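Pfam DUF1093 family protein (Bacillus subtilis, PDB 3NPP) is of unknown function; the whole protein carries a signal sequence, so this DUF1093 part probably acts at or outside the cell membrane. Local coordinates at residues V12-D17 against V44-G49; I16-R21 against Y30-Y35. All coordinates share one frame; numbering follows the deposited sequence. Where two conformers were deposited one is given.

Both contacts start from the chain around Ile16, and both reach the sheet that holds strands 27-35 and 41-48. Contact 1 is core: every touching residue is buried, and the chemistry is purely apolar. Contact 2 lies nearer the surface. Its inner part is again apolar, but its outer part carries charged side chains and two bridging waters. Ile16 is the joint between them. It meets Phe46 in contact 1 and Tyr30 and Leu32 in contact 2. The neighbouring strands are also tied directly, with a probable hydrogen bond between Thr45 OG1 and Thr31 OG1. A further probable hydrogen bond joins Tyr13 N to Tyr35 O, from one sheet to the other.

Contact 1: residues V12-D17 against V44-G49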
loop_
_atom_site.group_PDB
_atom_site.type_symbol
_atom_site.label_atom_id
_atom_site.label_comp_id
_atom_site.label_asym_id
_atom_site.label_seq_id
_atom_site.Cartn_x
_atom_site.Cartn_y
_atom_site.Cartn_z
ATOM N N VAL A 12 -12.741 -5.979 -0.999
ATOM C CA VAL A 12 -13.935 -5.659 -0.245
ATOM C C VAL A 12 -15.103 -5.559 -1.230
ATOM O O VAL A 12 -15.060 -4.788 -2.172
ATOM C CB VAL A 12 -13.746 -4.355 0.549
ATOM C CG1 VAL A 12 -15.026 -4.027 1.359
ATOM C CG2 VAL A 12 -12.519 -4.487 1.492
ATOM N N TYR A 13 -16.128 -6.351 -1.006
ATOM C CA TYR A 13 -17.306 -6.413 -1.870
ATOM C C TYR A 13 -18.410 -5.525 -1.289
ATOM O O TYR A 13 -18.677 -5.566 -0.078
ATOM C CB TYR A 13 -17.786 -7.851 -1.979
ATOM C CG TYR A 13 -16.764 -8.730 -2.693
ATOM C CD1 TYR A 13 -15.701 -9.310 -1.983
ATOM C CD2 TYR A 13 -16.826 -8.939 -4.101
ATOM C CE1 TYR A 13 -14.757 -10.088 -2.616
ATOM C CE2 TYR A 13 -15.871 -9.733 -4.745
ATOM C CZ TYR A 13 -14.841 -10.303 -3.999
ATOM O OH TYR A 13 -13.887 -11.108 -4.610
ATOM N N VAL A 14 -19.008 -4.704 -2.143
ATOM C CA VAL A 14 -20.015 -3.727 -1.738
ATOM C C VAL A 14 -21.153 -3.695 -2.747
ATOM O O VAL A 14 -20.984 -4.137 -3.913
ATOM C CB VAL A 14 -19.404 -2.299 -1.635
ATOM C CG1 VAL A 14 -18.345 -2.251 -0.555
ATOM C CG2 VAL A 14 -18.872 -1.820 -2.981
ATOM N N GLN A 15 -22.303 -3.184 -2.305
ATOM C CA GLN A 15 -23.360 -2.787 -3.217
ATOM C C GLN A 15 -23.483 -1.282 -3.185
ATOM O O GLN A 15 -23.458 -0.687 -2.110
ATOM C CB GLN A 15 -24.710 -3.448 -2.848
ATOM C CG GLN A 15 -25.785 -3.197 -3.911
ATOM C CD GLN A 15 -27.067 -3.957 -3.676
ATOM O OE1 GLN A 15 -27.420 -4.275 -2.555
ATOM N NE2 GLN A 15 -27.775 -4.245 -4.754
ATOM N N ILE A 16 -23.700 -0.668 -4.347
ATOM C CA ILE A 16 -23.880 0.780 -4.438
ATOM C C ILE A 16 -25.325 1.088 -3.976
ATOM O O ILE A 16 -26.251 1.232 -4.794
ATOM C CB ILE A 16 -23.555 1.337 -5.870
ATOM C CG1 ILE A 16 -22.177 0.868 -6.361
ATOM C CG2 ILE A 16 -23.571 2.899 -5.889
ATOM C CD1 ILE A 16 -21.014 1.134 -5.394
ATOM N N ASP A 17 -25.493 1.096 -2.647
ATOM C CA ASP A 17 -26.776 1.267 -1.989
ATOM C C ASP A 17 -26.897 2.585 -1.201
ATOM O O ASP A 17 -27.829 2.735 -0.402
ATOM C CB ASP A 17 -27.123 0.037 -1.101
ATOM C CG ASP A 17 -26.144 -0.186 0.066
ATOM O OD1 ASP A 17 -25.053 0.456 0.193
ATOM O OD2 ASP A 17 -26.460 -1.085 0.849
ATOM N N VAL A 44 -15.437 0.851 3.509
ATOM C CA VAL A 44 -14.515 1.245 2.462
ATOM C C VAL A 44 -14.946 2.600 1.871
ATOM O O VAL A 44 -16.115 2.802 1.584
ATOM C CB VAL A 44 -14.388 0.125 1.388
ATOM C CG1 VAL A 44 -15.743 -0.236 0.757
ATOM C CG2 VAL A 44 -13.351 0.502 0.343
ATOM N N THR A 45 -13.993 3.516 1.763
ATOM C CA THR A 45 -14.118 4.761 1.045
ATOM C C THR A 45 -13.287 4.648 -0.224
ATOM O O THR A 45 -12.125 4.323 -0.152
ATOM C CB THR A 45 -13.599 5.905 1.887
ATOM O OG1 THR A 45 -14.481 6.081 2.984
ATOM C CG2 THR A 45 -13.502 7.214 1.098
ATOM N N PHE A 46 -13.898 4.909 -1.371
ATOM C CA PHE A 46 -13.232 4.833 -2.630
ATOM C C PHE A 46 -13.846 5.833 -3.604
ATOM O O PHE A 46 -14.945 6.380 -3.349
ATOM C CB PHE A 46 -13.309 3.420 -3.175
ATOM C CG PHE A 46 -14.721 2.952 -3.490
ATOM C CD1 PHE A 46 -15.532 2.430 -2.496
ATOM C CD2 PHE A 46 -15.223 3.040 -4.783
ATOM C CE1 PHE A 46 -16.792 2.001 -2.790
ATOM C CE2 PHE A 46 -16.501 2.629 -5.079
ATOM C CZ PHE A 46 -17.281 2.106 -4.108
ATOM N N PHE A 47 -13.146 6.067 -4.710
ATOM C CA PHE A 47 -13.560 7.069 -5.706
ATOM C C PHE A 47 -13.635 6.427 -7.080
ATOM O O PHE A 47 -12.808 5.586 -7.402
ATOM C CB PHE A 47 -12.585 8.240 -5.746
ATOM C CG PHE A 47 -12.533 9.021 -4.481
ATOM C CD1 PHE A 47 -11.787 8.562 -3.399
ATOM C CD2 PHE A 47 -13.203 10.228 -4.363
ATOM C CE1 PHE A 47 -11.734 9.278 -2.210
ATOM C CE2 PHE A 47 -13.147 10.953 -3.187
ATOM C CZ PHE A 47 -12.406 10.473 -2.107
ATOM N N ALA A 48 -14.625 6.812 -7.881
ATOM C CA ALA A 48 -14.690 6.412 -9.283
ATOM C C ALA A 48 -14.697 7.664 -10.138
ATOM O O ALA A 48 -15.154 8.716 -9.701
ATOM C CB ALA A 48 -15.948 5.551 -9.541
ATOM N N GLY A 49 -14.202 7.548 -11.367
ATOM C CA GLY A 49 -14.205 8.643 -12.340
ATOM C C GLY A 49 -15.530 8.892 -13.034
ATOM O O GLY A 49 -15.583 9.713 -13.959
#
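Val44 is the tight spot of this contact. Its CG1 sits in the crowded position between the backbone N and the carbonyl carbon (chi1 58°). There it meets two valines of strand 9-15. Val14 CG1 crosses it obliquely, with 3.5 Å between Val14 CG1 and Val44 CG1. Val12 comes tip to tip, and its CG1, anti to the backbone N, lies 3.9 Å from Val44 CG1. Packing loosens toward Phe46. The nearest pair there is Ile16 CD1 to Phe46 CZ at 4.1 Å, with the methyl at the ring edge. Val14 CG2 approaches Phe46 CE1 obliquely at 4.4 Å. The two strands belong to different three-stranded antiparallel sheets. The two strand segments cross steeply, at -76°, with their axes 9.5 Å apart at the closest point. They meet through side chains, with no hydrogen bond between them. Ile16 follows the end of its strand and is the centre of an inverse gamma turn. Leu58 of strand 57-63 and Val67 of strand 66-73 also touch Phe46. Phe3 of the second subunit packs on Val12 and Val44, and Val44 pairs in a parallel beta ladder with a strand of that subunit. The alternate residues behave differently. Tyr13, Gln15, Thr45 and Phe47 do not touch the opposite segment and are partly exposed. Gln15 NE2 is hydrogen-bonded to Asn55 O.

Contact 2: residues I16-R21 against Y30-Y35; sequences IDRDGR and YTLDGY. With SO4 (sulfate ion), chain L.
The loop that leads from strand 9-15 into the antiparallel hairpin of strands 21-23 and 27-35 runs along strand 27-35. No direct hydrogen bond joins the two segments; side chains and waters fill that role. Ile16 brings both branches to bear. Its CG2, anti to the backbone N, lies 3.6 Å from Tyr30 CE2, and the two side chains cross at about a right angle. Its CD1 reaches Leu32 CD1, also at 3.6 Å. Leu32 CG is anti to the carbonyl carbon (chi1 -61°), which sends CD1 to Ile16 and CD2 to Arg18. Tyr30 CG is likewise anti to the carbonyl carbon (chi1 -63°). This puts CE2 among Ile16, Gly20 and Arg18 O, which lies at the ring edge. Tyr30 OH is hydrogen-bonded to Leu52 N. An alanine at Tyr30 would remove the ring and its OH, and would probably loosen the loop around Ile16 and Gly20 and lose the tie to Leu52. Arg18, in the conformer described, crosses Leu32 obliquely, with Arg18 CG 3.4 Å from Leu32 CD2. Bends at chi2 and chi3 bring NE back to a weak hydrogen bond with Asp17 O and a salt bridge to Asp17 OD1. Asp17 CG takes the crowded position between backbone N and carbonyl carbon, with OD1 against Leu32 CD2. One water accepts a hydrogen bond from Asp33 N and donates to Asp17 OD1; a second accepts from Thr31 N and donates to Asp19 O. Arg21 is extended and leads away; its NH1 donates to O3 of a sulfate ion, probably from the crystallisation liquor, at 3.0 Å.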
loop_
_atom_site.group_PDB
_atom_site.type_symbol
_atom_site.label_atom_id
_atom_site.label_comp_id
_atom_site.label_asym_id
_atom_site.label_seq_id
_atom_site.Cartn_x
_atom_site.Cartn_y
_atom_site.Cartn_z
ATOM N N ILE A 16 -23.700 -0.668 -4.347
ATOM C CA ILE A 16 -23.880 0.780 -4.438
ATOM C C ILE A 16 -25.325 1.088 -3.976
ATOM O O ILE A 16 -26.251 1.232 -4.794
ATOM C CB ILE A 16 -23.555 1.337 -5.870
ATOM C CG1 ILE A 16 -22.177 0.868 -6.361
ATOM C CG2 ILE A 16 -23.571 2.899 -5.889
ATOM C CD1 ILE A 16 -21.014 1.134 -5.394
ATOM N N ASP A 17 -25.493 1.096 -2.647
ATOM C CA ASP A 17 -26.776 1.267 -1.989
ATOM C C ASP A 17 -26.897 2.585 -1.201
ATOM O O ASP A 17 -27.829 2.735 -0.402
ATOM C CB ASP A 17 -27.123 0.037 -1.101
ATOM C CG ASP A 17 -26.144 -0.186 0.066
ATOM O OD1 ASP A 17 -25.053 0.456 0.193
ATOM O OD2 ASP A 17 -26.460 -1.085 0.849
ATOM N N ARG A 18 -25.969 3.512 -1.447
ATOM C CA ARG A 18 -25.979 4.852 -0.874
ATOM C C ARG A 18 -25.634 5.833 -2.002
ATOM O O ARG A 18 -24.963 5.458 -2.997
ATOM C CB ARG A 18 -24.928 4.982 0.246
ATOM C CG ARG A 18 -24.977 3.902 1.334
ATOM C CD ARG A 18 -26.266 3.949 2.109
ATOM N NE ARG A 18 -26.759 2.608 2.402
ATOM C CZ ARG A 18 -26.835 2.091 3.620
ATOM N NH1 ARG A 18 -26.445 2.799 4.674
ATOM N NH2 ARG A 18 -27.296 0.866 3.778
ATOM N N ASP A 19 -26.083 7.075 -1.860
ATOM C CA ASP A 19 -25.658 8.143 -2.746
ATOM C C ASP A 19 -24.157 8.346 -2.634
ATOM O O ASP A 19 -23.584 8.245 -1.560
ATOM C CB ASP A 19 -26.333 9.469 -2.386
ATOM C CG ASP A 19 -27.753 9.566 -2.892
ATOM O OD1 ASP A 19 -28.253 8.617 -3.539
ATOM O OD2 ASP A 19 -28.375 10.615 -2.635
ATOM N N GLY A 20 -23.544 8.653 -3.761
ATOM C CA GLY A 20 -22.205 9.127 -3.786
ATOM C C GLY A 20 -22.171 10.593 -3.433
ATOM O O GLY A 20 -23.214 11.234 -3.218
ATOM N N ARG A 21 -20.964 11.115 -3.398
ATOM C CA ARG A 21 -20.725 12.532 -3.237
ATOM C C ARG A 21 -19.690 12.952 -4.258
ATOM O O ARG A 21 -18.662 12.340 -4.350
ATOM C CB ARG A 21 -20.226 12.833 -1.829
ATOM C CG ARG A 21 -20.156 14.310 -1.532
ATOM C CD ARG A 21 -19.624 14.553 -0.178
ATOM N NE ARG A 21 -19.512 15.974 0.091
ATOM C CZ ARG A 21 -18.903 16.501 1.157
ATOM N NH1 ARG A 21 -18.324 15.727 2.088
ATOM N NH2 ARG A 21 -18.843 17.819 1.290
ATOM N N TYR A 30 -17.662 7.199 -2.677
ATOM C CA TYR A 30 -18.627 6.331 -1.981
ATOM C C TYR A 30 -17.982 5.873 -0.699
ATOM O O TYR A 30 -16.799 5.573 -0.708
ATOM C CB TYR A 30 -18.981 5.101 -2.828
ATOM C CG TYR A 30 -19.666 5.465 -4.112
ATOM C CD1 TYR A 30 -18.930 5.749 -5.256
ATOM C CD2 TYR A 30 -21.056 5.561 -4.182
ATOM C CE1 TYR A 30 -19.584 6.101 -6.466
ATOM C CE2 TYR A 30 -21.690 5.922 -5.361
ATOM C CZ TYR A 30 -20.942 6.193 -6.497
ATOM O OH TYR A 30 -21.576 6.589 -7.663
ATOM N N THR A 31 -18.728 5.885 0.400
ATOM C CA THR A 31 -18.310 5.247 1.655
ATOM C C THR A 31 -19.384 4.244 2.017
ATOM O O THR A 31 -20.491 4.633 2.373
ATOM C CB THR A 31 -18.119 6.257 2.781
ATOM O OG1 THR A 31 -17.019 7.116 2.469
ATOM C CG2 THR A 31 -17.822 5.534 4.121
ATOM N N LEU A 32 -19.060 2.958 1.902
ATOM C CA LEU A 32 -20.036 1.898 1.971
ATOM C C LEU A 32 -19.555 0.815 2.921
ATOM O O LEU A 32 -18.350 0.627 3.080
ATOM C CB LEU A 32 -20.236 1.303 0.570
ATOM C CG LEU A 32 -20.764 2.246 -0.526
ATOM C CD1 LEU A 32 -20.667 1.602 -1.878
ATOM C CD2 LEU A 32 -22.198 2.656 -0.223
ATOM N N ASP A 33 -20.510 0.095 3.541
ATOM C CA ASP A 33 -20.195 -1.109 4.289
ATOM C C ASP A 33 -20.088 -2.253 3.335
ATOM O O ASP A 33 -20.872 -2.350 2.403
ATOM C CB ASP A 33 -21.260 -1.423 5.346
ATOM C CG ASP A 33 -21.254 -0.431 6.492
ATOM O OD1 ASP A 33 -20.213 0.232 6.757
ATOM O OD2 ASP A 33 -22.300 -0.329 7.134
ATOM N N GLY A 34 -19.146 -3.145 3.588
ATOM C CA GLY A 34 -18.891 -4.271 2.689
ATOM C C GLY A 34 -18.316 -5.450 3.418
ATOM O O GLY A 34 -18.293 -5.465 4.644
ATOM N N TYR A 35 -17.904 -6.460 2.665
ATOM C CA TYR A 35 -17.360 -7.674 3.239
ATOM C C TYR A 35 -16.122 -8.058 2.476
ATOM O O TYR A 35 -16.109 -7.960 1.240
ATOM C CB TYR A 35 -18.430 -8.791 3.245
ATOM C CG TYR A 35 -19.614 -8.418 4.150
ATOM C CD1 TYR A 35 -20.667 -7.634 3.666
ATOM C CD2 TYR A 35 -19.608 -8.732 5.520
ATOM C CE1 TYR A 35 -21.710 -7.208 4.504
ATOM C CE2 TYR A 35 -20.679 -8.331 6.374
ATOM C CZ TYR A 35 -21.709 -7.562 5.844
ATOM O OH TYR A 35 -22.745 -7.139 6.631
HETATM S S SO4 L . -16.654 12.718 3.286
HETATM O O1 SO4 L . -17.106 13.457 4.436
HETATM O O2 SO4 L . -16.476 11.345 3.764
HETATM O O3 SO4 L . -17.610 12.823 2.148
HETATM O O4 SO4 L . -15.381 13.290 2.878
HETATM O O HOH W 1 -23.299 0.620 2.787
HETATM O O HOH W 2 -21.347 7.448 -0.054
#